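Local coordinates for endoglucanase (Ganoderma lucidum, PDB 5D8Z), which probably hydrolyses internal beta-1,4-glucosidic bonds of cellulose and related glucans, as an endoglucanase of glycoside hydrolase family 5, at residues F34-G37 with T41-A44; V79-I84 with A123-E128; N256-L261 with D301-Y306. One frame throughout, in Å; residues are numbered along the deposited sequence.

In the fold
The catalytic domain is a TIM barrel of eight parallel strands, and the three contacts come one after another along the chain. Contact 1 closes a disulfide loop between strand 24-30 and helix 59-68. Contact 2 joins helix 81-85, which follows the second strand, to a small hairpin after the third. Their centres are about 8 Å apart and they touch, Thr41 meeting Asn126, so the loops after the first three strands form one continuous packed region. Contact 3 lies across the chain's centre, about 29 Å centre to centre from contact 2 and about 31 Å from contact 1, where helix 254-267 receives Phe303 from the start of the eighth strand. One side of the barrel is thus held by loop packing after the first strands, the other by a helix against the start of the last strand.

Contact 1: F34-G37 with T41-A44; sequences FGCG and TCNA
Cys36 and Cys42 are joined by a disulfide, with SG of Cys36 2.1 Å from SG of Cys42 and a right-handed twist about the S-S bond (chi3 114°). Both sulfurs sit anti to their own carbonyl carbon and beside their own backbone N (chi1 -78° for Cys36, -70° for Cys42), which swings the bridge to one side of the two backbone segments, 34-37 and 41-44. Backbone contacts add to it. Gly37 N donates a hydrogen bond to Thr41 O, 2.9 Å away. One residue before Cys36, Gly35 O accepts a CA-H...O contact from Cys42 CA (3.1 Å).

Further out, Asp39 OD2 is hydrogen-bonded to Thr41 OG1, tying the turn between the segments back to Thr41. Phe34 points away from residues 41-44 and meets Phe314 edge-to-face, so this loop after the first barrel strand also packs beside the end of the last. The covalent link closes a seven-residue loop and should restrict how far the loop can open, and a disulfide in a surface loop is consistent with a secreted fungal enzyme.

Contact 2: V79-I84 with A123-E128; sequences VGWQFI and ARFNGE
Phe125 meets two flat groups: its edge is turned to a face of the Trp81 indole, while one of its own faces carries the Gln82 amide. The setting is a TIM barrel, where helix 81-85 follows the second strand and Phe125 opens the type I' turn of a small beta hairpin after the third. The aromatic pair is T-shaped (edge-to-face), ring centroids 5.1 Å apart and planes at 72°. Phe125 CD1 stands over the rim of the indole at the CD2-CE3 bond, 3.6 Å from Trp81 CE3.

On Phe125 the amide lies almost flat, its plane 14° from that of the ring, and Gln82 CD comes to 3.4 Å from Phe125 CE1. A bend in the glutamine chain at chi2 (94°) lays the amide along the ring. Gln82 NE2 then donates to Gly40 O, in the loop between Cys36 and Cys42, and makes a weak hydrogen bond (3.3 Å) to Asn126 OD1 in the turn. The rotation of the amide is therefore set by polar partners as well as by stacking. The indole has its own partners: Leu143 of helix 137-149 touches it, and Trp81 NE1 donates to Gly90 O.

Contact 3: N256-L261 with D301-Y306; sequences NAWAPL and DVFLGY
Phe303 reaches from the start of the last barrel strand to helix 254-267, meeting Trp258 and Leu261 with the far end of its ring. Its CB points toward the helix, and with CG anti to the carbonyl carbon (chi1 -57°) the ring is carried on in that direction, so that contact is made by the outer ring carbons. CE1 lies 4.1 Å from Trp258 O. CE2 is shared, 3.9 Å from Leu261 CD2 and equally far from Trp258 CE3. CZ, the tip, comes to 3.5 Å from Trp258 O, which lies in the plane of the ring just beyond its edge, and to 3.9 Å from Trp258 CE3.

The indole turns its edge to a face of Phe303, a T-shaped pair with planes at 85° and centroids 5.5 Å apart. Over the other face sits Val302 CG2, and Ala262 and Leu265 extend the helix surface around the phenyl group. The contact joins the helix between the sixth and seventh strands to the start of the eighth. No hydrogen bond crosses it: the joint rests on apolar and aromatic contact, with the weakly positive C-H rim of Phe303 probably favourable beside the carbonyl oxygen of Trp258.

Contact 1: F34-G37 with T41-A44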
loop_
_atom_site.group_PDB
_atom_site.type_symbol
_atom_site.label_atom_id
_atom_site.label_comp_id
_atom_site.label_asym_id
_atom_site.label_seq_id
_atom_site.Cartn_x
_atom_site.Cartn_y
_atom_site.Cartn_z
ATOM N N PHE A 34 6.530 -6.748 -9.902
ATOM C CA PHE A 34 6.676 -8.157 -10.257
ATOM C C PHE A 34 8.132 -8.586 -10.190
ATOM O O PHE A 34 9.049 -7.789 -10.370
ATOM C CB PHE A 34 6.050 -8.489 -11.595
ATOM C CG PHE A 34 4.556 -8.453 -11.590
ATOM C CD1 PHE A 34 3.837 -8.154 -10.436
ATOM C CD2 PHE A 34 3.856 -8.744 -12.755
ATOM C CE1 PHE A 34 2.451 -8.119 -10.464
ATOM C CE2 PHE A 34 2.466 -8.721 -12.787
ATOM C CZ PHE A 34 1.762 -8.407 -11.639
ATOM N N GLY A 35 8.337 -9.846 -9.854
ATOM C CA GLY A 35 9.672 -10.305 -9.486
ATOM C C GLY A 35 10.245 -9.566 -8.279
ATOM O O GLY A 35 11.454 -9.392 -8.172
ATOM N N CYS A 36 9.382 -9.103 -7.389
ATOM C CA CYS A 36 9.824 -8.701 -6.087
ATOM C C CYS A 36 9.538 -9.864 -5.165
ATOM O O CYS A 36 8.459 -10.403 -5.138
ATOM C CB CYS A 36 9.133 -7.411 -5.652
ATOM S SG CYS A 36 9.859 -5.952 -6.458
ATOM N N GLY A 37 10.535 -10.315 -4.448
ATOM C CA GLY A 37 10.317 -11.458 -3.581
ATOM C C GLY A 37 10.078 -10.984 -2.171
ATOM O O GLY A 37 10.465 -9.862 -1.797
ATOM N N THR A 41 14.467 -9.076 -2.673
ATOM C CA THR A 41 15.203 -9.251 -3.923
ATOM C C THR A 41 14.237 -8.914 -5.026
ATOM O O THR A 41 13.199 -9.549 -5.116
ATOM C CB THR A 41 15.674 -10.727 -4.080
ATOM O OG1 THR A 41 16.458 -11.114 -2.936
ATOM C CG2 THR A 41 16.497 -10.936 -5.363
ATOM N N CYS A 42 14.522 -7.874 -5.810
ATOM C CA CYS A 42 13.654 -7.504 -6.943
ATOM C C CYS A 42 14.439 -7.651 -8.226
ATOM O O CYS A 42 14.995 -6.665 -8.730
ATOM C CB CYS A 42 13.043 -6.082 -6.863
ATOM S SG CYS A 42 11.755 -5.785 -5.595
ATOM N N ASN A 43 14.502 -8.896 -8.713
ATOM C CA ASN A 43 14.703 -9.206 -10.145
ATOM C C ASN A 43 14.158 -8.058 -11.027
ATOM O O ASN A 43 13.079 -8.190 -11.618
ATOM C CB ASN A 43 13.990 -10.545 -10.494
ATOM C CG ASN A 43 14.437 -11.151 -11.836
ATOM O OD1 ASN A 43 14.911 -10.450 -12.737
ATOM N ND2 ASN A 43 14.277 -12.472 -11.972
ATOM N N ALA A 44 14.908 -6.943 -11.098
ATOM C CA ALA A 44 14.454 -5.675 -11.738
ATOM C C ALA A 44 14.334 -5.759 -13.273
ATOM O O ALA A 44 13.901 -4.788 -13.920
ATOM C CB ALA A 44 15.345 -4.498 -11.332
#

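Contact 2: V79-I84 with A123-E128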
loop_
_atom_site.group_PDB
_atom_site.type_symbol
_atom_site.label_atom_id
_atom_site.label_comp_id
_atom_site.label_asym_id
_atom_site.label_seq_id
_atom_site.Cartn_x
_atom_site.Cartn_y
_atom_site.Cartn_z
ATOM N N VAL A 79 6.099 -0.445 -6.235
ATOM C CA VAL A 79 7.336 -0.491 -6.997
ATOM C C VAL A 79 8.514 -0.844 -6.115
ATOM O O VAL A 79 8.546 -0.456 -4.991
ATOM C CB VAL A 79 7.608 0.852 -7.692
ATOM C CG1 VAL A 79 7.851 1.959 -6.688
ATOM C CG2 VAL A 79 8.797 0.713 -8.624
ATOM N N GLY A 80 9.499 -1.541 -6.655
ATOM C CA GLY A 80 10.689 -1.922 -5.920
ATOM C C GLY A 80 11.830 -0.922 -5.919
ATOM O O GLY A 80 12.079 -0.220 -6.881
ATOM N N TRP A 81 12.558 -0.920 -4.814
ATOM C CA TRP A 81 13.748 -0.106 -4.620
ATOM C C TRP A 81 14.729 -0.291 -5.770
ATOM O O TRP A 81 15.234 0.670 -6.353
ATOM C CB TRP A 81 14.399 -0.530 -3.300
ATOM C CG TRP A 81 15.393 0.427 -2.749
ATOM C CD1 TRP A 81 15.998 1.443 -3.400
ATOM C CD2 TRP A 81 15.924 0.422 -1.424
ATOM N NE1 TRP A 81 16.886 2.065 -2.562
ATOM C CE2 TRP A 81 16.852 1.461 -1.344
ATOM C CE3 TRP A 81 15.671 -0.336 -0.298
ATOM C CZ2 TRP A 81 17.534 1.767 -0.190
ATOM C CZ3 TRP A 81 16.345 -0.049 0.859
ATOM C CH2 TRP A 81 17.279 0.996 0.914
ATOM N N GLN A 82 14.985 -1.545 -6.096
ATOM C CA GLN A 82 15.880 -1.854 -7.169
ATOM C C GLN A 82 15.434 -1.179 -8.477
ATOM O O GLN A 82 16.189 -0.520 -9.151
ATOM C CB GLN A 82 15.978 -3.343 -7.285
ATOM C CG GLN A 82 16.824 -3.969 -6.188
ATOM C CD GLN A 82 16.058 -4.465 -4.972
ATOM O OE1 GLN A 82 15.006 -3.937 -4.604
ATOM N NE2 GLN A 82 16.608 -5.490 -4.319
ATOM N N PHE A 83 14.184 -1.251 -8.808
ATOM C CA PHE A 83 13.745 -0.576 -10.000
ATOM C C PHE A 83 14.022 0.934 -9.947
ATOM O O PHE A 83 14.470 1.555 -10.921
ATOM C CB PHE A 83 12.257 -0.857 -10.207
ATOM C CG PHE A 83 11.726 -0.338 -11.495
ATOM C CD1 PHE A 83 11.889 -1.059 -12.655
ATOM C CD2 PHE A 83 11.060 0.882 -11.541
ATOM C CE1 PHE A 83 11.395 -0.589 -13.847
ATOM C CE2 PHE A 83 10.576 1.381 -12.732
ATOM C CZ PHE A 83 10.745 0.646 -13.891
ATOM N N ILE A 84 13.754 1.538 -8.808
ATOM C CA ILE A 84 13.867 2.980 -8.703
ATOM C C ILE A 84 15.276 3.405 -8.933
ATOM O O ILE A 84 15.513 4.455 -9.530
ATOM C CB ILE A 84 13.469 3.470 -7.319
ATOM C CG1 ILE A 84 11.970 3.351 -7.174
ATOM C CG2 ILE A 84 13.883 4.917 -7.137
ATOM C CD1 ILE A 84 11.493 3.405 -5.755
ATOM N N ALA A 123 10.776 -4.618 3.915
ATOM C CA ALA A 123 11.845 -4.115 4.785
ATOM C C ALA A 123 13.211 -4.678 4.468
ATOM O O ALA A 123 14.129 -4.549 5.275
ATOM C CB ALA A 123 11.511 -4.347 6.265
ATOM N N ARG A 124 13.367 -5.266 3.293
ATOM C CA ARG A 124 14.641 -5.868 2.925
ATOM C C ARG A 124 15.215 -5.336 1.622
ATOM O O ARG A 124 14.552 -4.630 0.862
ATOM C CB ARG A 124 14.468 -7.360 2.821
ATOM C CG ARG A 124 14.303 -8.031 4.150
ATOM C CD ARG A 124 13.657 -9.376 3.983
ATOM N NE ARG A 124 13.733 -10.078 5.243
ATOM C CZ ARG A 124 12.871 -9.952 6.240
ATOM N NH1 ARG A 124 11.819 -9.134 6.137
ATOM N NH2 ARG A 124 13.057 -10.646 7.357
ATOM N N PHE A 125 16.476 -5.678 1.401
ATOM C CA PHE A 125 17.179 -5.448 0.136
ATOM C C PHE A 125 18.093 -6.659 -0.076
ATOM O O PHE A 125 19.012 -6.917 0.704
ATOM C CB PHE A 125 18.000 -4.148 0.185
ATOM C CG PHE A 125 18.477 -3.686 -1.166
ATOM C CD1 PHE A 125 17.682 -2.852 -1.952
ATOM C CD2 PHE A 125 19.714 -4.091 -1.660
ATOM C CE1 PHE A 125 18.109 -2.442 -3.211
ATOM C CE2 PHE A 125 20.143 -3.683 -2.901
ATOM C CZ PHE A 125 19.343 -2.855 -3.682
ATOM N N ASN A 126 17.811 -7.402 -1.129
ATOM C CA ASN A 126 18.452 -8.693 -1.374
ATOM C C ASN A 126 18.794 -9.535 -0.150
ATOM O O ASN A 126 19.958 -9.737 0.131
ATOM C CB ASN A 126 19.712 -8.506 -2.210
ATOM C CG ASN A 126 19.420 -7.954 -3.579
ATOM O OD1 ASN A 126 18.421 -8.293 -4.216
ATOM N ND2 ASN A 126 20.275 -7.083 -4.028
ATOM N N GLY A 127 17.778 -10.037 0.549
ATOM C CA GLY A 127 17.966 -10.983 1.627
ATOM C C GLY A 127 18.235 -10.372 2.975
ATOM O O GLY A 127 18.117 -11.042 3.995
ATOM N N GLU A 128 18.551 -9.086 3.000
ATOM C CA GLU A 128 19.124 -8.459 4.179
ATOM C C GLU A 128 18.185 -7.362 4.689
ATOM O O GLU A 128 17.531 -6.727 3.887
ATOM C CB GLU A 128 20.470 -7.883 3.741
ATOM C CG GLU A 128 21.570 -7.950 4.783
ATOM C CD GLU A 128 22.111 -9.345 5.034
ATOM O OE1 GLU A 128 22.951 -9.849 4.239
ATOM O OE2 GLU A 128 21.718 -9.921 6.065
#

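Contact 3: N256-L261 with D301-Y306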
loop_
_atom_site.group_PDB
_atom_site.type_symbol
_atom_site.label_atom_id
_atom_site.label_comp_id
_atom_site.label_asym_id
_atom_site.label_seq_id
_atom_site.Cartn_x
_atom_site.Cartn_y
_atom_site.Cartn_z
ATOM N N ASN A 256 -11.342 -10.372 15.650
ATOM C CA ASN A 256 -9.921 -10.582 15.972
ATOM C C ASN A 256 -8.961 -9.481 15.520
ATOM O O ASN A 256 -7.798 -9.477 15.940
ATOM C CB ASN A 256 -9.463 -11.927 15.417
ATOM C CG ASN A 256 -10.206 -13.098 16.043
ATOM O OD1 ASN A 256 -11.139 -12.914 16.838
ATOM N ND2 ASN A 256 -9.795 -14.315 15.687
ATOM N N ALA A 257 -9.449 -8.542 14.698
ATOM C CA ALA A 257 -8.588 -7.536 14.106
ATOM C C ALA A 257 -9.118 -6.115 14.163
ATOM O O ALA A 257 -8.522 -5.277 14.816
ATOM C CB ALA A 257 -8.284 -7.921 12.684
ATOM N N TRP A 258 -10.226 -5.824 13.494
ATOM C CA TRP A 258 -10.651 -4.430 13.374
ATOM C C TRP A 258 -11.249 -3.878 14.644
ATOM O O TRP A 258 -11.085 -2.697 14.920
ATOM C CB TRP A 258 -11.626 -4.218 12.227
ATOM C CG TRP A 258 -11.142 -4.764 10.989
ATOM C CD1 TRP A 258 -11.639 -5.825 10.347
ATOM C CD2 TRP A 258 -10.017 -4.314 10.228
ATOM N NE1 TRP A 258 -10.926 -6.069 9.206
ATOM C CE2 TRP A 258 -9.913 -5.155 9.111
ATOM C CE3 TRP A 258 -9.089 -3.281 10.378
ATOM C CZ2 TRP A 258 -8.917 -5.005 8.152
ATOM C CZ3 TRP A 258 -8.111 -3.126 9.421
ATOM C CH2 TRP A 258 -8.034 -3.983 8.317
ATOM N N ALA A 259 -11.954 -4.705 15.407
ATOM C CA ALA A 259 -12.497 -4.236 16.701
ATOM C C ALA A 259 -11.375 -3.859 17.656
ATOM O O ALA A 259 -11.278 -2.671 18.004
ATOM C CB ALA A 259 -13.421 -5.264 17.342
ATOM N N PRO A 260 -10.498 -4.838 18.049
ATOM C CA PRO A 260 -9.405 -4.493 18.977
ATOM C C PRO A 260 -8.601 -3.335 18.444
ATOM O O PRO A 260 -8.214 -2.413 19.183
ATOM C CB PRO A 260 -8.539 -5.758 19.007
ATOM C CG PRO A 260 -9.458 -6.848 18.618
ATOM C CD PRO A 260 -10.348 -6.225 17.580
ATOM N N LEU A 261 -8.378 -3.351 17.149
ATOM C CA LEU A 261 -7.548 -2.320 16.611
ATOM C C LEU A 261 -8.143 -0.927 16.840
ATOM O O LEU A 261 -7.460 -0.043 17.352
ATOM C CB LEU A 261 -7.251 -2.575 15.138
ATOM C CG LEU A 261 -6.324 -1.497 14.601
ATOM C CD1 LEU A 261 -5.047 -1.425 15.429
ATOM C CD2 LEU A 261 -6.044 -1.768 13.150
ATOM N N ASP A 301 -13.806 7.280 11.933
ATOM C CA ASP A 301 -12.942 8.141 12.760
ATOM C C ASP A 301 -11.496 7.578 12.897
ATOM O O ASP A 301 -10.534 8.312 12.784
ATOM C CB ASP A 301 -13.594 8.456 14.133
ATOM C CG ASP A 301 -13.799 7.215 15.016
ATOM O OD1 ASP A 301 -14.101 6.127 14.461
ATOM O OD2 ASP A 301 -13.659 7.324 16.269
ATOM N N VAL A 302 -11.354 6.269 13.072
ATOM C CA VAL A 302 -10.039 5.681 13.276
ATOM C C VAL A 302 -9.416 5.070 12.021
ATOM O O VAL A 302 -8.169 5.012 11.925
ATOM C CB VAL A 302 -10.043 4.629 14.392
ATOM C CG1 VAL A 302 -10.277 5.301 15.719
ATOM C CG2 VAL A 302 -11.096 3.573 14.162
ATOM N N PHE A 303 -10.255 4.607 11.081
ATOM C CA PHE A 303 -9.785 4.045 9.795
ATOM C C PHE A 303 -9.968 5.051 8.667
ATOM O O PHE A 303 -11.056 5.517 8.456
ATOM C CB PHE A 303 -10.549 2.778 9.456
ATOM C CG PHE A 303 -10.466 1.708 10.521
ATOM C CD1 PHE A 303 -11.605 1.123 11.025
ATOM C CD2 PHE A 303 -9.249 1.278 11.003
ATOM C CE1 PHE A 303 -11.536 0.142 11.999
ATOM C CE2 PHE A 303 -9.169 0.285 11.972
ATOM C CZ PHE A 303 -10.316 -0.285 12.478
ATOM N N LEU A 304 -8.897 5.406 7.973
ATOM C CA LEU A 304 -8.966 6.302 6.821
ATOM C C LEU A 304 -9.498 5.642 5.517
ATOM O O LEU A 304 -9.889 6.350 4.556
ATOM C CB LEU A 304 -7.585 6.867 6.503
ATOM C CG LEU A 304 -6.970 8.008 7.305
ATOM C CD1 LEU A 304 -6.034 8.797 6.392
ATOM C CD2 LEU A 304 -8.024 8.927 7.890
ATOM N N GLY A 305 -9.495 4.306 5.461
ATOM C CA GLY A 305 -9.873 3.614 4.225
ATOM C C GLY A 305 -9.360 2.204 4.011
ATOM O O GLY A 305 -8.584 1.678 4.808
ATOM N N TYR A 306 -9.816 1.590 2.919
ATOM C CA TYR A 306 -9.293 0.289 2.470
ATOM C C TYR A 306 -8.833 0.442 1.042
ATOM O O TYR A 306 -9.344 1.317 0.332
ATOM C CB TYR A 306 -10.336 -0.825 2.579
ATOM C CG TYR A 306 -11.558 -0.546 1.770
ATOM C CD1 TYR A 306 -11.591 -0.837 0.430
ATOM C CD2 TYR A 306 -12.677 0.073 2.342
ATOM C CE1 TYR A 306 -12.704 -0.551 -0.330
ATOM C CE2 TYR A 306 -13.790 0.354 1.589
ATOM C CZ TYR A 306 -13.798 0.025 0.252
ATOM O OH TYR A 306 -14.902 0.266 -0.528
#